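Local coordinates for hypothetical membrane spanning protein (Vibrio fischeri, PDB 4RCK) that is of unknown function but is predicted to span the membrane and carries a magnesium-binding von Willebrand factor type A domain of the BatA type, at residues E17-M21 and R61-R65; D20-V24 and A113-F117; D26-S30 and N98-T104. One frame throughout, in Å; residues are numbered along the deposited sequence.

Interaction 1: E17-M21 and R61-R65; sequences EHRDM and RKGDR
D20 and R65 form a parallel beta bridge, their CA atoms 4.9 Å apart, where strands 19-26 and 65-71 come together at the start of the central sheet of a von Willebrand factor type A (VWA) domain, an alpha-beta-alpha sandwich. The backbone pattern is the parallel one: R65 N donates to R19 O, and R65 O receives M21 N at 3.0 Å, so that R19 and M21 straddle R65. Both bridge residues send their side chains to the same face, where they run side by side in one direction as a salt bridge. NE of R65 reaches OD1 of D20 at 2.8 Å and NH2 turns to OD2, but both hydrogen bonds are weak and bent, consistent with carboxylate and guanidinium planes 57° apart. S120 packs beside both groups.

Before the bridge, loop 61-65 is held by the D64 carboxylate and by the backbone O of G63. D64 lies alongside the base of R19; its chi1 of -46°, with CG beside its own backbone N, brings OD1 next to R19 N, which it receives at 2.9 Å on the anti side of the carboxylate. At the outer end, in one of two conformers of H18, ND1 donates to G63 O, the oxygen tilted out of the ring plane; this bond is uncertain.

R61 and M21, a selenomethionine, cross at about a right angle. R61 also gives NH1 to the backbone O of E219 of the second subunit, while R19 pairs with the carboxylate of that same E219. The bends at chi2 and chi3 carry the R61 chain across the end of M21: CE of M21 rests 3.5 Å from CD of R61, and the guanidinium turns its edge to the selenium, with NH2 of R61 3.5 Å from SE of M21.

Interaction 2: D20-V24 and A113-F117; sequences DMMLV and ATKTF
The selenomethionine M22 is the bump that strand 20-24 drives into helix 113-117, and A113, T116 and F117 form the hollow that takes it. Its chain leaves with CG anti to the backbone N (chi1 -154°), then bends at chi2 and chi3, curling along the helix surface instead of standing straight out from the sheet. The small side chain of A113 admits the root of this chain, with CG of M22 3.6 Å from CB of A113. Further out, SE lies against the methyl and CB of T116, the two side chains passing at a slant. The terminal methyl comes to rest over one face of the F117 ring as a CH-pi contact, CE of M22 lying 4.0 Å from the ring centroid and 30° off its normal.

The segments 20-24 and 113-117 run nearly antiparallel, at 158°, with their axes 8.9 Å apart at closest approach. This is helix-on-sheet packing of the alpha-beta-alpha sandwich of a VWA domain: alternate residues D20, M22 and V24 face helix 106-118, while M21 and L23 face helix 46-60 on the other side of the sheet.

F117 reaches back toward the strand from the opposite direction to M22, and its CE1 comes within 3.8 Å of CB of D20, whose carboxylate is engaged by R65. At the other end of the contact V24 fits its CG2 branch against A113, CG2 of V24 lying 3.6 Å from CB of A113, so the alanine methyl is lodged between M22 and V24. T116 gives its hydroxyl to L112 O within its own helix, and I127 of the second subunit packs against both A113 and F117.

Interaction 3: D26-S30 and N98-T104; sequences DLSGS and NLVGQRT. With MG (magnesium ion), chain C.
Two loops pack together and are tied by one backbone hydrogen bond, G29 to G101, at the end of the sheet where strand 19-26 runs out and before helix 106-118 begins. G29 N donates to G101 O at 2.9 Å, the donor tilted 32° from the carbonyl plane, and the same oxygen meets CA of S28 in a C-H...O contact. On one flank V100 sets its CG2 against L27, 3.6 Å from CB of L27; on the other, the methyl of T104 lies across the carboxylate of D26.

OD1 of D26 grips S28 N at 2.8 Å, forming an Asx turn, and also S28 OG, consistent with holding the hydroxyl toward the magnesium ion, which is bound by OG of S28 at 2.5 Å and OG of S30 at 2.2 Å. D132 of the second subunit hydrogen-bonds to S30, and S131 of that subunit to OD2 of D26. T104 OG1 is not a ligand in this model, but T104 and D132 of the second subunit probably stand at the threonine and aspartate positions that accompany the DxSxS signature, here D26-L27-S28-G29-S30, in the metal-ion-dependent adhesion site (MIDAS) of VWA domains.

Interactions 1 and 2 share D20 and M21 of strand 19-26, with centres 12 Å apart; interaction 3 follows directly where that strand ends, its centre 20 Å from that of interaction 2 and 29 Å from that of interaction 1. Along the chain, interaction 3 is nested inside the loop closed by interaction 2, whereas interactions 1 and 3 alternate. One strand thus pairs with strand 65-71, packs on helix 106-118 and leads into the magnesium loop. All three contacts also touch the second subunit, whose own strand pairs with 19-26 and whose D132 adjoins the metal site, consistent with a domain-swapped VWA fold, each built from parts of two chains.

Interaction 1: E17-M21 and R61-R65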
ATOM      1  N   GLU A  17      -8.691   7.403   3.830  1.00108.90           N
ATOM      2  CA  GLU A  17      -8.293   6.045   3.478  1.00110.31           C
ATOM      3  C   GLU A  17      -6.932   5.676   4.070  1.00109.05           C
ATOM      4  O   GLU A  17      -6.813   5.444   5.273  1.00110.89           O
ATOM      5  CB  GLU A  17      -8.270   5.876   1.957  1.00114.82           C
ATOM      6  CG  GLU A  17      -8.074   7.176   1.196  1.00123.67           C
ATOM      7  CD  GLU A  17      -7.675   6.957  -0.249  1.00131.36           C
ATOM      8  OE1 GLU A  17      -8.427   6.283  -0.985  1.00139.25           O
ATOM      9  OE2 GLU A  17      -6.603   7.458  -0.648  1.00131.44           O
ATOM     10  N   HIS A  18      -5.910   5.631   3.221  1.00105.65           N
ATOM     11  CA  HIS A  18      -4.582   5.207   3.648  1.00101.97           C
ATOM     12  C   HIS A  18      -3.531   6.289   3.402  1.00 99.37           C
ATOM     13  O   HIS A  18      -3.563   6.976   2.381  1.00 99.23           O
ATOM     14  CB  HIS A  18      -4.188   3.916   2.928  1.00104.63           C
ATOM     15  CG  HIS A  18      -5.269   2.880   2.915  1.00104.29           C
ATOM     16  ND1 HIS A  18      -5.661   2.197   4.046  1.00102.65           N
ATOM     17  CD2 HIS A  18      -6.042   2.412   1.907  1.00104.77           C
ATOM     18  CE1 HIS A  18      -6.628   1.353   3.736  1.00107.03           C
ATOM     19  NE2 HIS A  18      -6.878   1.463   2.444  1.00107.96           N
ATOM     20  N   ARG A  19      -2.600   6.427   4.340  1.00101.56           N
ATOM     21  CA  ARG A  19      -1.555   7.447   4.253  1.00100.96           C
ATOM     22  C   ARG A  19      -0.167   6.862   3.996  1.00100.89           C
ATOM     23  O   ARG A  19       0.128   5.737   4.395  1.00110.97           O
ATOM     24  CB  ARG A  19      -1.512   8.277   5.539  1.00104.74           C
ATOM     25  CG  ARG A  19      -2.648   9.268   5.706  1.00109.06           C
ATOM     26  CD  ARG A  19      -2.473  10.068   6.986  1.00101.39           C
ATOM     27  NE  ARG A  19      -2.833  11.472   6.811  1.00104.76           N
ATOM     28  CZ  ARG A  19      -4.053  11.961   7.001  1.00109.80           C
ATOM     29  NH1 ARG A  19      -5.040  11.160   7.375  1.00114.94           N
ATOM     30  NH2 ARG A  19      -4.285  13.254   6.818  1.00109.65           N
ATOM     31  N   ASP A  20       0.679   7.642   3.328  1.00 93.52           N
ATOM     32  CA  ASP A  20       2.097   7.322   3.183  1.00 91.43           C
ATOM     33  C   ASP A  20       2.929   8.299   4.002  1.00 94.22           C
ATOM     34  O   ASP A  20       2.935   9.496   3.724  1.00106.15           O
ATOM     35  CB  ASP A  20       2.532   7.370   1.716  1.00104.00           C
ATOM     36  CG  ASP A  20       2.145   6.122   0.953  1.00108.94           C
ATOM     37  OD1 ASP A  20       1.813   5.108   1.601  1.00106.16           O
ATOM     38  OD2 ASP A  20       2.184   6.154  -0.296  1.00109.03           O
HETATM   39  N   MSE A  21       3.632   7.795   5.008  1.00 89.74           N
HETATM   40  CA  MSE A  21       4.389   8.673   5.892  1.00 85.92           C
HETATM   41  C   MSE A  21       5.846   8.245   6.007  1.00 84.70           C
HETATM   42  O   MSE A  21       6.147   7.110   6.375  1.00 88.19           O
HETATM   43  CB  MSE A  21       3.738   8.720   7.274  1.00 88.38           C
HETATM   44  CG  MSE A  21       2.362   8.076   7.330  1.00101.31           C
HETATM   45 SE   MSE A  21       1.161   8.999   8.549  0.80154.23          SE
HETATM   46  CE  MSE A  21       2.406   9.256  10.023  1.00 80.24           C
ATOM     47  N   ARG A  61      -0.405   4.307  14.575  1.00 97.13           N
ATOM     48  CA  ARG A  61      -0.853   4.342  13.182  1.00 99.90           C
ATOM     49  C   ARG A  61      -1.578   3.066  12.755  1.00115.74           C
ATOM     50  O   ARG A  61      -1.173   1.965  13.120  1.00122.85           O
ATOM     51  CB  ARG A  61       0.339   4.576  12.257  1.00 95.93           C
ATOM     52  CG  ARG A  61       0.979   5.947  12.387  1.00 97.34           C
ATOM     53  CD  ARG A  61       0.199   6.999  11.620  1.00101.57           C
ATOM     54  NE  ARG A  61      -0.884   7.591  12.397  1.00101.06           N
ATOM     55  CZ  ARG A  61      -1.703   8.523  11.923  1.00114.32           C
ATOM     56  NH1 ARG A  61      -2.668   9.021  12.683  1.00135.78           N
ATOM     57  NH2 ARG A  61      -1.554   8.955  10.678  1.00107.10           N
ATOM     58  N   LYS A  62      -2.645   3.222  11.977  1.00127.76           N
ATOM     59  CA  LYS A  62      -3.391   2.083  11.446  1.00136.02           C
ATOM     60  C   LYS A  62      -3.765   2.304   9.984  1.00134.14           C
ATOM     61  O   LYS A  62      -4.339   3.333   9.631  1.00140.99           O
ATOM     62  CB  LYS A  62      -4.660   1.826  12.268  1.00138.53           C
ATOM     63  CG  LYS A  62      -4.411   1.460  13.725  1.00138.54           C
ATOM     64  CD  LYS A  62      -3.726   0.109  13.853  1.00133.70           C
ATOM     65  CE  LYS A  62      -2.914   0.031  15.138  1.00136.77           C
ATOM     66  NZ  LYS A  62      -3.743   0.295  16.345  1.00142.56           N
ATOM     67  N   GLY A  63      -3.430   1.335   9.140  1.00118.57           N
ATOM     68  CA  GLY A  63      -3.820   1.372   7.742  1.00117.41           C
ATOM     69  C   GLY A  63      -2.932   2.236   6.869  1.00116.52           C
ATOM     70  O   GLY A  63      -3.263   2.501   5.714  1.00116.01           O
ATOM     71  N   ASP A  64      -1.800   2.669   7.412  1.00113.02           N
ATOM     72  CA  ASP A  64      -0.885   3.532   6.670  1.00109.45           C
ATOM     73  C   ASP A  64       0.448   2.844   6.395  1.00107.25           C
ATOM     74  O   ASP A  64       0.854   1.942   7.126  1.00 96.57           O
ATOM     75  CB  ASP A  64      -0.645   4.836   7.434  1.00104.24           C
ATOM     76  CG  ASP A  64      -1.929   5.453   7.952  1.00120.99           C
ATOM     77  OD1 ASP A  64      -2.803   5.790   7.128  1.00135.79           O
ATOM     78  OD2 ASP A  64      -2.059   5.610   9.184  1.00123.41           O
ATOM     79  N   ARG A  65       1.122   3.274   5.331  1.00108.66           N
ATOM     80  CA  ARG A  65       2.473   2.805   5.045  1.00101.53           C
ATOM     81  C   ARG A  65       3.506   3.713   5.693  1.00107.09           C
ATOM     82  O   ARG A  65       3.355   4.934   5.703  1.00110.37           O
ATOM     83  CB  ARG A  65       2.726   2.728   3.539  1.00 96.11           C
ATOM     84  CG  ARG A  65       2.295   1.425   2.904  1.00 99.95           C
ATOM     85  CD  ARG A  65       2.763   1.330   1.465  1.00103.95           C
ATOM     86  NE  ARG A  65       2.309   2.465   0.670  1.00108.39           N
ATOM     87  CZ  ARG A  65       2.731   2.725  -0.563  1.00110.14           C
ATOM     88  NH1 ARG A  65       3.620   1.932  -1.142  1.00115.12           N
ATOM     89  NH2 ARG A  65       2.266   3.781  -1.215  1.00109.75           N
TER

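Interaction 2: D20-V24 and A113-F117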
ATOM      1  N   ASP A  20       0.679   7.642   3.328  1.00 93.52           N
ATOM      2  CA  ASP A  20       2.097   7.322   3.183  1.00 91.43           C
ATOM      3  C   ASP A  20       2.929   8.299   4.002  1.00 94.22           C
ATOM      4  O   ASP A  20       2.935   9.496   3.724  1.00106.15           O
ATOM      5  CB  ASP A  20       2.532   7.370   1.716  1.00104.00           C
ATOM      6  CG  ASP A  20       2.145   6.122   0.953  1.00108.94           C
ATOM      7  OD1 ASP A  20       1.813   5.108   1.601  1.00106.16           O
ATOM      8  OD2 ASP A  20       2.184   6.154  -0.296  1.00109.03           O
HETATM    9  N   MSE A  21       3.632   7.795   5.008  1.00 89.74           N
HETATM   10  CA  MSE A  21       4.389   8.673   5.892  1.00 85.92           C
HETATM   11  C   MSE A  21       5.846   8.245   6.007  1.00 84.70           C
HETATM   12  O   MSE A  21       6.147   7.110   6.375  1.00 88.19           O
HETATM   13  CB  MSE A  21       3.738   8.720   7.274  1.00 88.38           C
HETATM   14  CG  MSE A  21       2.362   8.076   7.330  1.00101.31           C
HETATM   15 SE   MSE A  21       1.161   8.999   8.549  0.80154.23          SE
HETATM   16  CE  MSE A  21       2.406   9.256  10.023  1.00 80.24           C
HETATM   17  N   MSE A  22       6.749   9.167   5.685  1.00 81.60           N
HETATM   18  CA  MSE A  22       8.178   8.892   5.736  1.00 80.42           C
HETATM   19  C   MSE A  22       8.811   9.513   6.973  1.00 80.03           C
HETATM   20  O   MSE A  22       8.763  10.729   7.162  1.00 88.10           O
HETATM   21  CB  MSE A  22       8.872   9.419   4.480  1.00 96.27           C
HETATM   22  CG  MSE A  22      10.148   8.679   4.125  1.00105.07           C
HETATM   23 SE   MSE A  22       9.763   6.903   3.441  1.00100.84          SE
HETATM   24  CE  MSE A  22       8.304   7.389   2.245  0.60129.77           C
ATOM     25  N   LEU A  23       9.405   8.673   7.812  1.00 76.51           N
ATOM     26  CA  LEU A  23      10.098   9.147   9.002  1.00 73.92           C
ATOM     27  C   LEU A  23      11.566   9.418   8.690  1.00 84.50           C
ATOM     28  O   LEU A  23      12.268   8.556   8.165  1.00 96.36           O
ATOM     29  CB  LEU A  23       9.971   8.133  10.139  1.00 74.91           C
ATOM     30  CG  LEU A  23       8.550   7.769  10.575  1.00 88.62           C
ATOM     31  CD1 LEU A  23       8.576   6.753  11.706  1.00 86.24           C
ATOM     32  CD2 LEU A  23       7.772   9.013  10.984  1.00105.40           C
ATOM     33  N   VAL A  24      12.019  10.625   9.010  1.00 88.37           N
ATOM     34  CA  VAL A  24      13.406  11.013   8.776  1.00 80.84           C
ATOM     35  C   VAL A  24      14.080  11.362  10.099  1.00 72.43           C
ATOM     36  O   VAL A  24      13.695  12.324  10.762  1.00 74.18           O
ATOM     37  CB  VAL A  24      13.501  12.209   7.813  1.00 79.95           C
ATOM     38  CG1 VAL A  24      14.951  12.508   7.483  1.00 77.64           C
ATOM     39  CG2 VAL A  24      12.717  11.926   6.544  1.00 85.93           C
ATOM     40  N   ALA A 113      13.701  11.024   1.267  1.00 80.87           N
ATOM     41  CA  ALA A 113      12.353  10.718   1.724  1.00 80.24           C
ATOM     42  C   ALA A 113      11.343  11.078   0.643  1.00 89.01           C
ATOM     43  O   ALA A 113      10.403  10.327   0.381  1.00 91.71           O
ATOM     44  CB  ALA A 113      12.050  11.461   3.005  1.00 79.51           C
ATOM     45  N   THR A 114      11.548  12.238   0.026  1.00 88.62           N
ATOM     46  CA  THR A 114      10.744  12.669  -1.111  1.00 78.41           C
ATOM     47  C   THR A 114      10.793  11.626  -2.216  1.00 79.79           C
ATOM     48  O   THR A 114       9.754  11.185  -2.711  1.00 79.79           O
ATOM     49  CB  THR A 114      11.229  14.024  -1.668  1.00 81.35           C
ATOM     50  OG1 THR A 114      10.810  15.081  -0.797  1.00 82.98           O
ATOM     51  CG2 THR A 114      10.660  14.270  -3.056  1.00 84.45           C
ATOM     52  N   LYS A 115      12.010  11.228  -2.582  1.00 80.73           N
ATOM     53  CA  LYS A 115      12.239  10.218  -3.609  1.00 82.62           C
ATOM     54  C   LYS A 115      11.427   8.960  -3.362  1.00 83.46           C
ATOM     55  O   LYS A 115      10.931   8.336  -4.295  1.00 83.24           O
ATOM     56  CB  LYS A 115      13.720   9.850  -3.677  1.00 90.98           C
ATOM     57  CG  LYS A 115      14.033   8.721  -4.651  1.00109.35           C
ATOM     58  CD  LYS A 115      13.808   9.165  -6.085  1.00125.76           C
ATOM     59  CE  LYS A 115      14.115   8.051  -7.071  1.00128.29           C
ATOM     60  NZ  LYS A 115      13.022   7.041  -7.135  1.00126.82           N
ATOM     61  N   THR A 116      11.284   8.603  -2.090  1.00 89.64           N
ATOM     62  CA  THR A 116      10.640   7.358  -1.707  1.00106.38           C
ATOM     63  C   THR A 116       9.136   7.397  -1.981  1.00102.83           C
ATOM     64  O   THR A 116       8.462   6.366  -2.000  1.00 95.51           O
ATOM     65  CB  THR A 116      10.880   7.034  -0.235  1.00115.98           C
ATOM     66  OG1 THR A 116      12.253   7.278   0.089  1.00115.65           O
ATOM     67  CG2 THR A 116      10.575   5.573   0.040  1.00119.97           C
ATOM     68  N   PHE A 117       8.611   8.592  -2.205  1.00 95.19           N
ATOM     69  CA  PHE A 117       7.206   8.732  -2.549  1.00 94.90           C
ATOM     70  C   PHE A 117       7.006   8.502  -4.042  1.00 98.10           C
ATOM     71  O   PHE A 117       5.899   8.198  -4.488  1.00114.39           O
ATOM     72  CB  PHE A 117       6.684  10.113  -2.147  1.00 93.70           C
ATOM     73  CG  PHE A 117       6.502  10.286  -0.664  1.00 92.48           C
ATOM     74  CD1 PHE A 117       5.819   9.340   0.086  1.00 93.71           C
ATOM     75  CD2 PHE A 117       7.013  11.400  -0.021  1.00 90.42           C
ATOM     76  CE1 PHE A 117       5.647   9.509   1.448  1.00 92.51           C
ATOM     77  CE2 PHE A 117       6.846  11.569   1.337  1.00 88.76           C
ATOM     78  CZ  PHE A 117       6.165  10.624   2.073  1.00 90.02           C
TER

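Interaction 3: D26-S30 and N98-T104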
ATOM      1  N   ASP A  26      17.532  11.979  12.648  1.00 75.99           N
ATOM      2  CA  ASP A  26      18.909  12.413  12.859  1.00 76.48           C
ATOM      3  C   ASP A  26      19.710  11.390  13.658  1.00 79.51           C
ATOM      4  O   ASP A  26      19.333  11.041  14.778  1.00 80.40           O
ATOM      5  CB  ASP A  26      18.905  13.762  13.589  1.00 80.06           C
ATOM      6  CG  ASP A  26      20.240  14.479  13.526  1.00 75.75           C
ATOM      7  OD1 ASP A  26      21.297  13.816  13.523  1.00 81.99           O
ATOM      8  OD2 ASP A  26      20.225  15.727  13.488  1.00 72.99           O
ATOM      9  N   LEU A  27      20.821  10.924  13.093  1.00 83.03           N
ATOM     10  CA  LEU A  27      21.676   9.961  13.786  1.00 98.49           C
ATOM     11  C   LEU A  27      23.070  10.524  14.081  1.00 99.78           C
ATOM     12  O   LEU A  27      23.980   9.780  14.459  1.00 94.24           O
ATOM     13  CB  LEU A  27      21.807   8.672  12.973  1.00101.23           C
ATOM     14  CG  LEU A  27      20.675   7.648  13.077  1.00 92.65           C
ATOM     15  CD1 LEU A  27      21.114   6.316  12.486  1.00 89.80           C
ATOM     16  CD2 LEU A  27      20.219   7.470  14.521  1.00 95.37           C
ATOM     17  N   SER A  28      23.229  11.836  13.916  1.00 94.81           N
ATOM     18  CA  SER A  28      24.520  12.489  14.130  1.00 85.00           C
ATOM     19  C   SER A  28      25.013  12.274  15.550  1.00 90.30           C
ATOM     20  O   SER A  28      24.221  12.053  16.463  1.00107.58           O
ATOM     21  CB  SER A  28      24.434  13.987  13.836  1.00 89.24           C
ATOM     22  OG  SER A  28      23.749  14.678  14.864  1.00103.41           O
ATOM     23  N   GLY A  29      26.328  12.355  15.724  1.00 84.17           N
ATOM     24  CA  GLY A  29      26.961  12.058  16.997  1.00 82.23           C
ATOM     25  C   GLY A  29      26.444  12.870  18.172  1.00 85.44           C
ATOM     26  O   GLY A  29      26.578  12.451  19.323  1.00 96.98           O
ATOM     27  N   SER A  30      25.851  14.028  17.885  1.00 89.99           N
ATOM     28  CA  SER A  30      25.292  14.894  18.923  1.00 88.65           C
ATOM     29  C   SER A  30      24.044  14.287  19.566  1.00 88.63           C
ATOM     30  O   SER A  30      23.589  14.743  20.619  1.00 82.40           O
ATOM     31  CB  SER A  30      24.973  16.281  18.348  1.00 81.66           C
ATOM     32  OG  SER A  30      24.346  16.201  17.077  1.00 74.76           O
ATOM     33  N   ASN A  98      26.970   7.290  15.895  1.00118.77           N
ATOM     34  CA  ASN A  98      28.344   7.512  15.429  1.00119.41           C
ATOM     35  C   ASN A  98      28.752   6.784  14.149  1.00134.71           C
ATOM     36  O   ASN A  98      29.900   6.887  13.717  1.00131.56           O
ATOM     37  CB  ASN A  98      29.342   7.153  16.532  1.00116.07           C
ATOM     38  CG  ASN A  98      29.654   8.324  17.431  1.00113.64           C
ATOM     39  OD1 ASN A  98      28.991   8.542  18.445  1.00111.47           O
ATOM     40  ND2 ASN A  98      30.669   9.092  17.062  1.00114.77           N
ATOM     41  N   LEU A  99      27.826   6.059  13.532  1.00143.97           N
ATOM     42  CA  LEU A  99      28.111   5.448  12.237  1.00147.85           C
ATOM     43  C   LEU A  99      28.135   6.517  11.146  1.00143.64           C
ATOM     44  O   LEU A  99      28.935   6.449  10.213  1.00143.03           O
ATOM     45  CB  LEU A  99      27.085   4.360  11.902  1.00150.62           C
ATOM     46  CG  LEU A  99      25.761   4.341  12.673  1.00145.74           C
ATOM     47  CD1 LEU A  99      24.883   5.538  12.333  1.00136.18           C
ATOM     48  CD2 LEU A  99      25.010   3.041  12.419  1.00141.70           C
ATOM     49  N   VAL A 100      27.264   7.512  11.286  1.00136.84           N
ATOM     50  CA  VAL A 100      27.088   8.540  10.265  1.00130.13           C
ATOM     51  C   VAL A 100      27.867   9.821  10.552  1.00128.01           C
ATOM     52  O   VAL A 100      27.762  10.793   9.805  1.00127.53           O
ATOM     53  CB  VAL A 100      25.602   8.910  10.099  1.00125.98           C
ATOM     54  CG1 VAL A 100      24.829   7.748   9.497  1.00128.36           C
ATOM     55  CG2 VAL A 100      25.010   9.318  11.437  1.00122.52           C
ATOM     56  N   GLY A 101      28.635   9.830  11.635  1.00125.50           N
ATOM     57  CA  GLY A 101      29.477  10.971  11.947  1.00110.42           C
ATOM     58  C   GLY A 101      28.767  12.099  12.669  1.00 99.43           C
ATOM     59  O   GLY A 101      27.646  11.943  13.155  1.00 96.29           O
ATOM     60  N   GLN A 102      29.435  13.247  12.730  1.00 99.01           N
ATOM     61  CA  GLN A 102      28.964  14.384  13.513  1.00107.97           C
ATOM     62  C   GLN A 102      27.996  15.276  12.749  1.00101.02           C
ATOM     63  O   GLN A 102      27.073  15.853  13.326  1.00 85.23           O
ATOM     64  CB  GLN A 102      30.158  15.218  13.984  1.00113.62           C
ATOM     65  CG  GLN A 102      31.095  14.470  14.905  1.00117.00           C
ATOM     66  CD  GLN A 102      30.383  13.944  16.133  1.00112.43           C
ATOM     67  OE1 GLN A 102      29.623  14.665  16.779  1.00107.69           O
ATOM     68  NE2 GLN A 102      30.616  12.678  16.455  1.00114.12           N
ATOM     69  N   ARG A 103      28.217  15.384  11.446  1.00 97.01           N
ATOM     70  CA  ARG A 103      27.511  16.354  10.621  1.00 91.81           C
ATOM     71  C   ARG A 103      26.111  15.869  10.232  1.00 98.63           C
ATOM     72  O   ARG A 103      25.848  14.673  10.267  1.00112.89           O
ATOM     73  CB  ARG A 103      28.349  16.661   9.376  1.00 97.70           C
ATOM     74  CG  ARG A 103      29.785  17.074   9.695  1.00 96.39           C
ATOM     75  CD  ARG A 103      30.535  17.544   8.453  1.00 98.22           C
ATOM     76  NE  ARG A 103      30.386  18.980   8.228  1.00106.48           N
ATOM     77  CZ  ARG A 103      31.302  19.887   8.554  1.00110.04           C
ATOM     78  NH1 ARG A 103      32.442  19.510   9.117  1.00113.72           N
ATOM     79  NH2 ARG A 103      31.081  21.173   8.316  1.00103.89           N
ATOM     80  N   THR A 104      25.212  16.794   9.886  1.00 89.90           N
ATOM     81  CA  THR A 104      23.853  16.418   9.474  1.00 82.49           C
ATOM     82  C   THR A 104      23.479  16.875   8.067  1.00 85.87           C
ATOM     83  O   THR A 104      23.723  18.015   7.676  1.00 93.05           O
ATOM     84  CB  THR A 104      22.767  16.973  10.432  1.00 93.76           C
ATOM     85  OG1 THR A 104      22.876  18.399  10.533  1.00 98.03           O
ATOM     86  CG2 THR A 104      22.887  16.355  11.807  1.00101.26           C
TER
HETATM   87 MG    MG C 301      24.336  17.151  15.116  1.00 50.11          MG